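Local coordinates for MMACHC-like protein (Caenorhabditis elegans, PDB 5UJC) that binds cobalamin (vitamin B12) and probably removes its upper axial ligand, by flavin- and NADPH-dependent decyanation or glutathione-dependent dealkylation, during B12 trafficking, at residues A[7-11]-A[109-113]; A[11-15]-A[54-58]; A[15-19]-A[101-105]; A[30-36]-A[47-53]; A[141-147]-A[203-209]. All blocks are in the same frame, centred on the assembly; numbering follows the deposited sequence.

Contact 1: residues A[7-11]-A[109-113]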
# COMPACT_ATOMS: atom_id res chain seq x y z
N HIS A 7 4.70 11.60 -22.51
CA HIS A 7 3.70 12.20 -21.62
C HIS A 7 3.46 11.33 -20.37
O HIS A 7 3.46 11.84 -19.25
CB HIS A 7 2.40 12.48 -22.37
CG HIS A 7 1.40 13.22 -21.56
ND1 HIS A 7 1.68 14.43 -20.96
CD2 HIS A 7 0.11 12.93 -21.23
CE1 HIS A 7 0.61 14.85 -20.31
NE2 HIS A 7 -0.36 13.97 -20.47
N ALA A 8 3.33 10.02 -20.56
CA ALA A 8 3.23 9.09 -19.44
C ALA A 8 4.43 9.23 -18.49
O ALA A 8 4.26 9.23 -17.27
CB ALA A 8 3.10 7.66 -19.93
N GLU A 9 5.64 9.33 -19.05
CA GLU A 9 6.85 9.50 -18.25
C GLU A 9 6.85 10.84 -17.49
O GLU A 9 7.23 10.88 -16.33
CB GLU A 9 8.12 9.32 -19.11
CG GLU A 9 8.38 7.86 -19.42
CD GLU A 9 9.46 7.62 -20.44
OE1 GLU A 9 10.16 8.58 -20.84
OE2 GLU A 9 9.62 6.44 -20.86
N SER A 10 6.32 11.89 -18.12
CA SER A 10 6.22 13.22 -17.46
C SER A 10 5.22 13.19 -16.31
O SER A 10 5.45 13.79 -15.27
CB SER A 10 5.82 14.31 -18.48
OG SER A 10 6.85 14.52 -19.45
N ILE A 11 4.13 12.45 -16.50
CA ILE A 11 3.15 12.26 -15.44
C ILE A 11 3.79 11.54 -14.25
O ILE A 11 3.70 11.99 -13.10
CB ILE A 11 1.93 11.47 -15.94
CG1 ILE A 11 1.10 12.36 -16.86
CG2 ILE A 11 1.09 10.96 -14.78
CD1 ILE A 11 0.08 11.58 -17.69
N LEU A 109 0.29 17.80 -10.36
CA LEU A 109 -0.06 16.82 -11.38
C LEU A 109 -1.11 17.37 -12.35
O LEU A 109 -1.03 17.12 -13.54
CB LEU A 109 -0.57 15.53 -10.72
CG LEU A 109 -1.01 14.43 -11.70
CD1 LEU A 109 0.10 14.03 -12.63
CD2 LEU A 109 -1.49 13.23 -10.92
N ARG A 110 -2.07 18.13 -11.83
CA ARG A 110 -3.16 18.69 -12.68
C ARG A 110 -2.61 19.58 -13.80
O ARG A 110 -3.26 19.75 -14.85
CB ARG A 110 -4.15 19.51 -11.83
CG ARG A 110 -5.07 18.68 -10.96
CD ARG A 110 -5.85 19.54 -9.96
NE ARG A 110 -6.41 18.71 -8.87
CZ ARG A 110 -6.20 18.89 -7.56
NH1 ARG A 110 -5.44 19.90 -7.11
NH2 ARG A 110 -6.77 18.07 -6.69
N LYS A 111 -1.44 20.17 -13.59
CA LYS A 111 -0.83 21.03 -14.60
C LYS A 111 -0.13 20.23 -15.73
O LYS A 111 0.21 20.78 -16.78
CB LYS A 111 0.14 22.01 -13.95
CG LYS A 111 -0.52 22.90 -12.93
CD LYS A 111 0.46 23.93 -12.37
CE LYS A 111 0.03 24.44 -11.02
NZ LYS A 111 1.08 25.30 -10.39
N VAL A 112 0.10 18.95 -15.48
CA VAL A 112 0.70 18.03 -16.47
C VAL A 112 -0.39 17.17 -17.16
O VAL A 112 -0.36 16.97 -18.38
CB VAL A 112 1.79 17.14 -15.80
CG1 VAL A 112 2.30 16.07 -16.77
CG2 VAL A 112 2.94 18.02 -15.31
N GLU A 113 -1.33 16.65 -16.37
CA GLU A 113 -2.48 15.89 -16.90
C GLU A 113 -3.69 16.16 -16.02
O GLU A 113 -3.71 15.77 -14.86
CB GLU A 113 -2.19 14.38 -16.95
CG GLU A 113 -3.34 13.54 -17.54
CD GLU A 113 -3.69 13.89 -19.00
OE1 GLU A 113 -4.84 13.66 -19.39
OE2 GLU A 113 -2.81 14.39 -19.73
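The start of helix 5-18 is tied here to the turn that leaves helix 93-109 on its way to strand 117-120, by one side-chain hydrogen bond and a small apolar patch. H7 takes the t rotamer, which sends its ring across the gap so that NE2 donates to OE2 of E113 at 2.6 Å and almost straight, 169°. The same ring brings CE1 to 3.0 Å from O of V112, close to the ring plane. One turn on, I11 faces the sheet side: its CD1 lies 3.7 Å from CB of E113, its CG1 3.9 Å from CG1 of V112, and its CG2 3.9 Å from CD1 of L109. A branched aliphatic suits this spot, for I11 also packs on F192 and V195 of strand 185-196, whereas the polar imidazole and carboxylate suit the partly exposed side of the contact. The arrangement is a His-carboxylate hydrogen bond between helix 5-18 and the turn following helix 93-109, beside the antiparallel sheet and well away from the cobalamin site.

Contact 2: residues A[11-15]-A[54-58]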
# COMPACT_ATOMS: atom_id res chain seq x y z
N ILE A 11 4.13 12.45 -16.50
CA ILE A 11 3.15 12.26 -15.44
C ILE A 11 3.79 11.54 -14.25
O ILE A 11 3.70 11.99 -13.10
CB ILE A 11 1.93 11.47 -15.94
CG1 ILE A 11 1.10 12.36 -16.86
CG2 ILE A 11 1.09 10.96 -14.78
CD1 ILE A 11 0.08 11.58 -17.69
N LYS A 12 4.46 10.42 -14.53
CA LYS A 12 5.09 9.66 -13.46
C LYS A 12 6.16 10.52 -12.76
O LYS A 12 6.32 10.45 -11.54
CB LYS A 12 5.68 8.36 -13.98
CG LYS A 12 6.18 7.45 -12.86
CD LYS A 12 6.62 6.11 -13.39
CE LYS A 12 6.83 5.08 -12.30
NZ LYS A 12 7.92 5.41 -11.37
N ARG A 13 6.86 11.36 -13.54
CA ARG A 13 7.93 12.18 -12.97
C ARG A 13 7.38 13.17 -11.93
O ARG A 13 7.97 13.34 -10.89
CB ARG A 13 8.68 12.93 -14.06
CG ARG A 13 10.04 13.48 -13.61
CD ARG A 13 11.04 12.35 -13.28
NE ARG A 13 11.23 11.46 -14.42
CZ ARG A 13 12.09 11.67 -15.43
NH1 ARG A 13 12.93 12.73 -15.43
NH2 ARG A 13 12.14 10.80 -16.42
N VAL A 14 6.24 13.79 -12.21
CA VAL A 14 5.65 14.73 -11.23
C VAL A 14 5.26 13.99 -9.94
O VAL A 14 5.49 14.46 -8.85
CB VAL A 14 4.41 15.45 -11.77
CG1 VAL A 14 3.79 16.32 -10.68
CG2 VAL A 14 4.79 16.27 -12.93
N VAL A 15 4.64 12.82 -10.10
CA VAL A 15 4.26 12.02 -8.95
C VAL A 15 5.49 11.69 -8.11
O VAL A 15 5.48 11.82 -6.87
CB VAL A 15 3.50 10.74 -9.40
CG1 VAL A 15 3.21 9.84 -8.20
CG2 VAL A 15 2.20 11.13 -10.11
N MET A 54 -3.41 4.20 -18.93
CA MET A 54 -2.33 4.30 -17.96
C MET A 54 -2.83 4.38 -16.52
O MET A 54 -3.76 5.14 -16.22
CB MET A 54 -1.50 5.55 -18.26
CG MET A 54 -0.37 5.80 -17.28
SD MET A 54 0.35 7.44 -17.51
CE MET A 54 1.40 7.58 -16.06
N ALA A 55 -2.20 3.61 -15.64
CA ALA A 55 -2.38 3.74 -14.20
C ALA A 55 -1.02 3.77 -13.51
O ALA A 55 -0.04 3.21 -14.00
CB ALA A 55 -3.21 2.58 -13.67
N LEU A 56 -1.01 4.40 -12.32
CA LEU A 56 0.16 4.41 -11.42
C LEU A 56 -0.25 3.89 -10.07
O LEU A 56 -1.15 4.42 -9.44
CB LEU A 56 0.75 5.81 -11.26
CG LEU A 56 1.48 6.39 -12.46
CD1 LEU A 56 1.83 7.85 -12.17
CD2 LEU A 56 2.74 5.60 -12.75
N LEU A 57 0.46 2.87 -9.62
CA LEU A 57 0.34 2.35 -8.27
C LEU A 57 1.34 3.07 -7.38
O LEU A 57 2.53 3.02 -7.64
CB LEU A 57 0.61 0.85 -8.29
CG LEU A 57 0.68 0.14 -6.94
CD1 LEU A 57 -0.67 0.20 -6.23
CD2 LEU A 57 1.15 -1.29 -7.10
N ILE A 58 0.85 3.61 -6.27
CA ILE A 58 1.68 4.29 -5.28
C ILE A 58 1.70 3.43 -4.02
O ILE A 58 0.64 3.03 -3.50
CB ILE A 58 1.12 5.69 -4.92
CG1 ILE A 58 1.07 6.59 -6.19
CG2 ILE A 58 1.96 6.31 -3.84
CD1 ILE A 58 0.31 7.90 -6.03
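This is helix-on-sheet packing, the layered alpha/beta arrangement: helix 5-18 lies over strand 53-60, the two segments running the same way at 20° with their axes 10.4 Å apart. No hydrogen bond crosses, and the interface is made by interlocking aliphatic side chains. L56 gives up the most surface; from the middle of the strand its CD1 meets CG2 of V15 at 3.9 Å and CG2 of I11 at 4.1 Å. V15, compact and beta-branched, fills the space between L56 and I58, its CG1 being 4.1 Å from CD1 of I58. M54, fully extended, is long enough to bring its terminal methyl against I11. Strand alternation explains the choice of residues: M54 and L56 point toward the helix, and I58, set sideways, still reaches V15, while A55 and L57 turn to the other face and meet F30. K12 lends its aliphatic stem to the border, and its ammonium goes to D16 and S27. The tightest approach is M54 CE to I11 CG2, at 3.6 Å.

Contact 3: residues A[15-19]-A[101-105]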
# COMPACT_ATOMS: atom_id res chain seq x y z
N VAL A 15 4.64 12.82 -10.10
CA VAL A 15 4.26 12.02 -8.95
C VAL A 15 5.49 11.69 -8.11
O VAL A 15 5.48 11.82 -6.87
CB VAL A 15 3.50 10.74 -9.40
CG1 VAL A 15 3.21 9.84 -8.20
CG2 VAL A 15 2.20 11.13 -10.11
N ASP A 16 6.56 11.28 -8.79
CA ASP A 16 7.78 10.85 -8.10
C ASP A 16 8.58 12.04 -7.51
O ASP A 16 9.32 11.87 -6.54
CB ASP A 16 8.66 10.05 -9.05
CG ASP A 16 8.06 8.67 -9.35
OD1 ASP A 16 7.18 8.21 -8.57
OD2 ASP A 16 8.51 8.03 -10.32
N GLN A 17 8.35 13.23 -8.05
CA GLN A 17 8.93 14.44 -7.44
C GLN A 17 8.24 14.81 -6.14
O GLN A 17 8.90 15.21 -5.19
CB GLN A 17 8.86 15.62 -8.42
CG GLN A 17 9.82 15.51 -9.57
CD GLN A 17 9.52 16.47 -10.71
OE1 GLN A 17 8.45 17.10 -10.77
NE2 GLN A 17 10.45 16.59 -11.61
N LYS A 18 6.91 14.68 -6.11
CA LYS A 18 6.13 15.18 -4.96
C LYS A 18 5.88 14.11 -3.91
O LYS A 18 5.69 14.43 -2.76
CB LYS A 18 4.80 15.73 -5.43
CG LYS A 18 4.91 16.92 -6.37
CD LYS A 18 5.89 18.00 -5.88
CE LYS A 18 5.41 18.67 -4.60
NZ LYS A 18 6.31 19.77 -4.18
N LEU A 19 5.89 12.84 -4.31
CA LEU A 19 5.81 11.69 -3.37
C LEU A 19 7.10 10.92 -3.53
O LEU A 19 7.21 10.02 -4.36
CB LEU A 19 4.61 10.82 -3.67
CG LEU A 19 3.25 11.52 -3.60
CD1 LEU A 19 2.18 10.57 -4.13
CD2 LEU A 19 2.89 11.96 -2.18
N ARG A 101 -0.63 14.95 1.59
CA ARG A 101 0.46 14.76 0.66
C ARG A 101 -0.07 14.54 -0.78
O ARG A 101 0.49 15.07 -1.73
CB ARG A 101 1.36 13.61 1.10
CG ARG A 101 2.00 13.82 2.48
CD ARG A 101 2.88 15.08 2.49
NE ARG A 101 3.75 15.10 1.32
CZ ARG A 101 4.93 14.51 1.24
NH1 ARG A 101 5.51 13.99 2.32
NH2 ARG A 101 5.57 14.47 0.08
N LEU A 102 -1.19 13.83 -0.90
CA LEU A 102 -1.77 13.59 -2.19
C LEU A 102 -2.34 14.88 -2.81
O LEU A 102 -2.29 15.06 -4.02
CB LEU A 102 -2.85 12.52 -2.11
CG LEU A 102 -2.32 11.10 -1.97
CD1 LEU A 102 -3.43 10.16 -1.47
CD2 LEU A 102 -1.75 10.60 -3.29
N GLU A 103 -2.86 15.77 -1.97
CA GLU A 103 -3.36 17.05 -2.46
C GLU A 103 -2.22 17.92 -2.98
O GLU A 103 -2.34 18.53 -4.02
CB GLU A 103 -4.14 17.79 -1.37
CG GLU A 103 -4.69 19.15 -1.80
CD GLU A 103 -5.47 19.10 -3.12
OE1 GLU A 103 -6.16 18.08 -3.39
OE2 GLU A 103 -5.41 20.08 -3.89
N ILE A 104 -1.10 17.93 -2.26
CA ILE A 104 0.08 18.68 -2.72
C ILE A 104 0.59 18.15 -4.08
O ILE A 104 0.88 18.92 -5.01
CB ILE A 104 1.19 18.66 -1.65
CG1 ILE A 104 0.73 19.52 -0.44
CG2 ILE A 104 2.51 19.18 -2.21
CD1 ILE A 104 1.51 19.26 0.83
N MET A 105 0.65 16.83 -4.19
CA MET A 105 1.01 16.20 -5.42
C MET A 105 0.03 16.56 -6.54
O MET A 105 0.44 16.87 -7.65
CB MET A 105 1.08 14.68 -5.23
CG MET A 105 1.49 13.91 -6.46
SD MET A 105 0.10 13.55 -7.54
CE MET A 105 -0.71 12.34 -6.55
O HOH W 1 3.22 15.68 -1.40
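M105 and L19 form the apolar centre where two helices, 5-18 and 93-109, lie side by side on one face of the four-stranded sheet. CG of L19 stands 4.1 Å from CG of M105, and CD1 of L19 is 4.0 Å from CD2 of L102. V15 closes the sheet side, its CG2 4.1 Å from SD of M105; flexible, unbranched methionine adapts its thioether to the space between valine and leucine. V15 and M105 both continue onto L190 of strand 185-196.

L19 is the first residue to leave the helical conformation, though its N still bonds O of V15 at 2.8 Å, so the leucine folds inward just where the helix ends. Farther out the backbones come close, with CA of K18 5.2 Å from CA of M105 and CB of K18 3.8 Å from that CA. The lysine stem then runs along I104, CE to CG2 3.8 Å.

At the polar edge, O of K18 belongs to the last helical turn, where carbonyls commonly lack an in-helix partner. R101 reaches across to it with NH2, a weak hydrogen bond of 2.8 Å bent to 125°. Water 1 reinforces the link: it donates to O of K18 at 3.1 Å and to O of R101 at 2.8 Å, and accepts from NE of R101 at 2.8 Å.

Contact 4: residues A[30-36]-A[47-53]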
# COMPACT_ATOMS: atom_id res chain seq x y z
N PHE A 30 1.27 0.74 -14.74
CA PHE A 30 0.67 -0.43 -15.35
C PHE A 30 -0.51 -0.07 -16.21
O PHE A 30 -0.95 1.08 -16.20
CB PHE A 30 0.26 -1.46 -14.28
CG PHE A 30 -0.85 -1.01 -13.36
CD1 PHE A 30 -0.60 -0.15 -12.29
CD2 PHE A 30 -2.14 -1.51 -13.52
CE1 PHE A 30 -1.63 0.24 -11.44
CE2 PHE A 30 -3.15 -1.14 -12.66
CZ PHE A 30 -2.90 -0.29 -11.61
N LYS A 31 -0.97 -1.03 -17.02
CA LYS A 31 -2.10 -0.81 -17.89
C LYS A 31 -3.36 -1.35 -17.21
O LYS A 31 -3.34 -2.44 -16.66
CB LYS A 31 -1.89 -1.53 -19.24
CG LYS A 31 -0.69 -1.04 -20.02
CD LYS A 31 -0.51 -1.81 -21.32
CE LYS A 31 -0.08 -3.25 -21.08
NZ LYS A 31 0.65 -3.79 -22.26
N ILE A 32 -4.47 -0.66 -17.35
CA ILE A 32 -5.70 -1.14 -16.75
C ILE A 32 -6.05 -2.54 -17.29
O ILE A 32 -6.54 -3.39 -16.54
CB ILE A 32 -6.88 -0.16 -17.00
CG1 ILE A 32 -6.69 1.14 -16.21
CG2 ILE A 32 -8.22 -0.80 -16.65
CD1 ILE A 32 -6.67 0.97 -14.70
N GLY A 33 -5.78 -2.80 -18.57
CA GLY A 33 -6.06 -4.12 -19.15
C GLY A 33 -5.36 -5.27 -18.42
O GLY A 33 -5.90 -6.39 -18.31
N SER A 34 -4.16 -5.00 -17.91
CA SER A 34 -3.42 -6.02 -17.16
C SER A 34 -4.13 -6.35 -15.86
O SER A 34 -4.22 -7.51 -15.47
CB SER A 34 -2.02 -5.56 -16.87
OG SER A 34 -1.31 -5.33 -18.08
N TYR A 35 -4.66 -5.34 -15.21
CA TYR A 35 -5.45 -5.55 -14.01
C TYR A 35 -6.75 -6.32 -14.32
O TYR A 35 -7.09 -7.29 -13.63
CB TYR A 35 -5.78 -4.20 -13.35
CG TYR A 35 -6.66 -4.31 -12.13
CD1 TYR A 35 -6.12 -4.53 -10.87
CD2 TYR A 35 -8.05 -4.20 -12.23
CE1 TYR A 35 -6.91 -4.63 -9.76
CE2 TYR A 35 -8.86 -4.26 -11.12
CZ TYR A 35 -8.29 -4.49 -9.88
OH TYR A 35 -9.07 -4.57 -8.75
N ASN A 36 -7.46 -5.88 -15.33
CA ASN A 36 -8.73 -6.52 -15.68
C ASN A 36 -8.56 -7.97 -16.09
O ASN A 36 -9.41 -8.81 -15.80
CB ASN A 36 -9.45 -5.73 -16.75
CG ASN A 36 -10.08 -4.45 -16.23
OD1 ASN A 36 -10.24 -4.28 -15.01
ND2 ASN A 36 -10.49 -3.58 -17.14
N LEU A 47 -12.42 -2.80 -14.02
CA LEU A 47 -12.49 -1.35 -14.04
C LEU A 47 -12.93 -0.87 -15.42
O LEU A 47 -12.52 -1.44 -16.44
CB LEU A 47 -11.13 -0.76 -13.70
CG LEU A 47 -10.62 -1.11 -12.31
CD1 LEU A 47 -9.14 -0.74 -12.17
CD2 LEU A 47 -11.46 -0.41 -11.25
N PRO A 48 -13.73 0.22 -15.46
CA PRO A 48 -14.39 0.64 -16.70
C PRO A 48 -13.53 1.60 -17.56
O PRO A 48 -13.92 2.72 -17.83
CB PRO A 48 -15.64 1.35 -16.19
CG PRO A 48 -15.20 1.97 -14.92
CD PRO A 48 -14.28 0.94 -14.29
N TYR A 49 -12.36 1.11 -17.97
CA TYR A 49 -11.46 1.86 -18.82
C TYR A 49 -10.92 0.95 -19.89
O TYR A 49 -10.80 -0.26 -19.68
CB TYR A 49 -10.28 2.44 -18.00
CG TYR A 49 -10.74 3.29 -16.86
CD1 TYR A 49 -11.07 4.61 -17.05
CD2 TYR A 49 -10.87 2.75 -15.59
CE1 TYR A 49 -11.55 5.38 -16.01
CE2 TYR A 49 -11.31 3.51 -14.54
CZ TYR A 49 -11.66 4.82 -14.76
OH TYR A 49 -12.12 5.58 -13.73
N ASP A 50 -10.54 1.53 -21.02
CA ASP A 50 -9.88 0.77 -22.09
C ASP A 50 -8.59 0.10 -21.61
O ASP A 50 -7.90 0.61 -20.70
CB ASP A 50 -9.57 1.67 -23.30
CG ASP A 50 -10.84 2.19 -24.00
OD1 ASP A 50 -11.94 1.63 -23.78
OD2 ASP A 50 -10.73 3.17 -24.77
N ASP A 51 -8.25 -1.03 -22.25
CA ASP A 51 -7.10 -1.85 -21.84
C ASP A 51 -5.80 -1.06 -21.72
O ASP A 51 -5.00 -1.30 -20.81
CB ASP A 51 -6.88 -3.01 -22.82
CG ASP A 51 -7.92 -4.09 -22.71
OD1 ASP A 51 -8.65 -4.14 -21.72
OD2 ASP A 51 -7.98 -4.92 -23.64
N SER A 52 -5.55 -0.15 -22.64
CA SER A 52 -4.27 0.53 -22.68
C SER A 52 -4.19 1.76 -21.75
O SER A 52 -3.18 2.45 -21.73
CB SER A 52 -3.94 0.94 -24.11
OG SER A 52 -4.85 1.92 -24.57
N THR A 53 -5.25 2.04 -20.99
CA THR A 53 -5.29 3.18 -20.09
C THR A 53 -4.15 3.10 -19.07
O THR A 53 -3.95 2.06 -18.42
CB THR A 53 -6.63 3.25 -19.35
OG1 THR A 53 -7.69 3.33 -20.30
CG2 THR A 53 -6.71 4.44 -18.41
O HOH W 2 -9.92 -2.93 -19.84
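Two backbones all but touch here: CA of G33 lies only 3.7 Å from CA of D51. Any side chain on G33 would collide with the loop, since an ideal CB would fall 2.8 Å from CB of D51, so glycine fits where nothing larger could.

The closeness serves the start of helix 32-39. K31 holds the N-cap position, and the first helical NH groups, which have no carbonyl inside the helix, find acceptors in the loop: I32 N donates to O of T53 at 3.0 Å and G33 N to O of D51 at 2.8 Å. The loop is bent to match by a type I turn from D50 to T53, with OG1 of T53 bonded to O of D50 at 2.8 Å.

A turn further, N36 uses its amide as a strand would use its backbone, OD1 accepting from N of L47 at 2.8 Å and ND2 donating to O of L47 at 3.0 Å. Water 2 joins the same ND2 to O of Y49 and OD1 of D51. Beside these bonds, I32 and L47 supply the apolar filling, CD1 to CD1 3.9 Å, and CD2 of Y35 sits 3.6 Å from CD1 of L47.

The hydroxyl of Y35 bonds the backbone of L133. The whole is a helix-and-loop excursion joining adjacent antiparallel strands 25-31 and 53-60, at the outskirts of the cobalamin pocket.

Contact 5: residues A[141-147]-A[203-209]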
# COMPACT_ATOMS: atom_id res chain seq x y z
N ALA A 141 1.88 -4.95 -11.92
CA ALA A 141 2.83 -3.84 -12.15
C ALA A 141 4.28 -4.25 -11.89
O ALA A 141 5.20 -3.47 -12.12
CB ALA A 141 2.48 -2.66 -11.29
N GLY A 142 4.48 -5.45 -11.35
CA GLY A 142 5.83 -5.96 -11.03
C GLY A 142 6.40 -5.43 -9.73
O GLY A 142 7.58 -5.62 -9.46
N ALA A 143 5.59 -4.73 -8.94
CA ALA A 143 6.07 -4.11 -7.69
C ALA A 143 6.33 -5.09 -6.57
O ALA A 143 7.27 -4.92 -5.81
CB ALA A 143 5.10 -3.04 -7.22
N ALA A 144 5.48 -6.11 -6.47
CA ALA A 144 5.56 -7.07 -5.38
C ALA A 144 4.85 -8.32 -5.81
O ALA A 144 3.80 -8.25 -6.43
CB ALA A 144 4.91 -6.48 -4.13
N PHE A 145 5.43 -9.48 -5.48
CA PHE A 145 4.85 -10.78 -5.84
C PHE A 145 3.72 -11.09 -4.87
O PHE A 145 3.89 -11.03 -3.64
CB PHE A 145 5.92 -11.84 -5.78
CG PHE A 145 5.55 -13.09 -6.53
CD1 PHE A 145 4.63 -13.99 -6.01
CD2 PHE A 145 6.12 -13.37 -7.75
CE1 PHE A 145 4.28 -15.12 -6.71
CE2 PHE A 145 5.77 -14.49 -8.46
CZ PHE A 145 4.84 -15.38 -7.93
N TYR A 146 2.56 -11.40 -5.42
CA TYR A 146 1.37 -11.66 -4.63
C TYR A 146 1.20 -13.18 -4.44
O TYR A 146 0.90 -13.91 -5.40
CB TYR A 146 0.14 -11.06 -5.34
CG TYR A 146 -1.20 -11.24 -4.65
CD1 TYR A 146 -1.30 -11.36 -3.26
CD2 TYR A 146 -2.37 -11.19 -5.39
CE1 TYR A 146 -2.54 -11.46 -2.64
CE2 TYR A 146 -3.61 -11.31 -4.78
CZ TYR A 146 -3.69 -11.45 -3.39
OH TYR A 146 -4.92 -11.55 -2.75
N TYR A 147 1.35 -13.62 -3.19
CA TYR A 147 1.21 -15.01 -2.81
C TYR A 147 -0.23 -15.28 -2.38
O TYR A 147 -0.69 -14.80 -1.32
CB TYR A 147 2.21 -15.36 -1.69
CG TYR A 147 3.61 -15.30 -2.17
CD1 TYR A 147 4.16 -16.35 -2.88
CD2 TYR A 147 4.39 -14.17 -1.98
CE1 TYR A 147 5.40 -16.25 -3.43
CE2 TYR A 147 5.67 -14.07 -2.51
CZ TYR A 147 6.16 -15.10 -3.27
OH TYR A 147 7.41 -15.01 -3.84
N LYS A 203 7.09 -4.87 -15.93
CA LYS A 203 8.04 -5.88 -15.47
C LYS A 203 7.32 -6.95 -14.65
O LYS A 203 6.23 -6.71 -14.10
CB LYS A 203 9.21 -5.26 -14.70
CG LYS A 203 8.91 -4.85 -13.28
CD LYS A 203 10.20 -4.39 -12.58
CE LYS A 203 10.75 -3.09 -13.16
NZ LYS A 203 9.73 -2.01 -13.18
N GLU A 204 7.88 -8.15 -14.65
CA GLU A 204 7.36 -9.23 -13.86
C GLU A 204 7.80 -9.03 -12.41
O GLU A 204 8.92 -8.60 -12.15
CB GLU A 204 7.88 -10.57 -14.40
CG GLU A 204 7.30 -10.93 -15.76
CD GLU A 204 6.37 -12.13 -15.69
OE1 GLU A 204 5.32 -12.02 -15.02
OE2 GLU A 204 6.71 -13.17 -16.29
N PRO A 205 6.93 -9.39 -11.45
CA PRO A 205 7.34 -9.30 -10.05
C PRO A 205 8.41 -10.32 -9.69
O PRO A 205 8.39 -11.44 -10.19
CB PRO A 205 6.04 -9.56 -9.30
CG PRO A 205 5.25 -10.44 -10.22
CD PRO A 205 5.58 -9.97 -11.60
N ARG A 206 9.41 -9.90 -8.91
CA ARG A 206 10.49 -10.82 -8.49
C ARG A 206 9.96 -11.86 -7.53
O ARG A 206 9.35 -11.50 -6.52
CB ARG A 206 11.63 -10.04 -7.80
CG ARG A 206 12.85 -10.92 -7.46
CD ARG A 206 13.82 -10.26 -6.46
NE ARG A 206 14.40 -9.03 -6.98
CZ ARG A 206 15.26 -8.25 -6.32
NH1 ARG A 206 15.63 -8.57 -5.07
NH2 ARG A 206 15.73 -7.14 -6.88
N PRO A 207 10.25 -13.15 -7.80
CA PRO A 207 9.93 -14.16 -6.83
C PRO A 207 10.73 -13.96 -5.55
O PRO A 207 11.95 -13.78 -5.59
CB PRO A 207 10.34 -15.47 -7.52
CG PRO A 207 10.44 -15.17 -8.94
CD PRO A 207 10.74 -13.73 -9.07
N ILE A 208 10.04 -13.97 -4.43
CA ILE A 208 10.67 -13.78 -3.13
C ILE A 208 10.81 -15.11 -2.39
O ILE A 208 11.87 -15.43 -1.87
CB ILE A 208 9.87 -12.77 -2.27
CG1 ILE A 208 9.73 -11.43 -3.01
CG2 ILE A 208 10.55 -12.58 -0.91
CD1 ILE A 208 11.04 -10.82 -3.44
N LEU A 209 9.72 -15.85 -2.32
CA LEU A 209 9.70 -17.15 -1.67
C LEU A 209 9.54 -18.23 -2.73
O LEU A 209 8.51 -18.28 -3.42
CB LEU A 209 8.55 -17.24 -0.70
CG LEU A 209 8.58 -16.23 0.44
CD1 LEU A 209 7.37 -16.38 1.33
CD2 LEU A 209 9.85 -16.35 1.26
O HOH W 3 7.57 -2.41 -10.93
O HOH W 4 9.09 -7.28 -7.70
O HOH W 5 8.56 -9.08 -5.44
O HOH W 6 7.77 -16.70 -5.79
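Strand alternation sets the sides on strand 145-147: F145 and Y147 point toward segment 203-209, Y146 away, where its hydroxyl bonds the bound cobalamin. Rotamers then place the rings. F145, with chi1 t, brings its ring against the prolines: CD2 lies 3.9 Å from CG of P205 and 4.0 Å from CA of P207. Y147 takes m, directing OH at the backbone, where it accepts from N of I208 and N of L209, both at 2.9 Å; tyrosine serves well, its hydroxyl capturing two NH groups at once. Residues 203-207 have extended, polyproline-like angles, which P205 and P207 favour, before the chain bends at I208; water 5 bridges F145 N to O of R206. At the other end, side-chain-less G142, phi 81°, closes helix 134-140 in a Schellman motif, its CA 3.2 Å from O of K203, where a CB would clash. Strand 145-147 pairs antiparallel with strand 174-176, whose L176 touches both Y147 and L209, while segment 203-209 runs from strand 185-196 towards helix 212-225.

Contacts 1, 2 and 3 all use helix 5-18, contact 2 sharing I11 with contact 1 and V15 with contact 3. Contact 2 sets the helix on the sheet; contact 1 joins it to the turn after helix 93-109 and contact 3, centred about 12 Å from contact 1, to that helix. A salt bridge from R110 to E103 also spans contacts 1 and 3. Contact 4 reaches the same sheet at the neighbouring strand, through F30 and A55, and F30 CB touches A141 CB of contact 5 at 3.9 Å. The side chains of I58 in contact 2 and L102 in contact 3 stay about 11 and 12 Å from the cobalamin. In contact 4 the side chain of Y35 is about 7 Å from the bound cobalamin. Contact 5 includes Y146, which binds it.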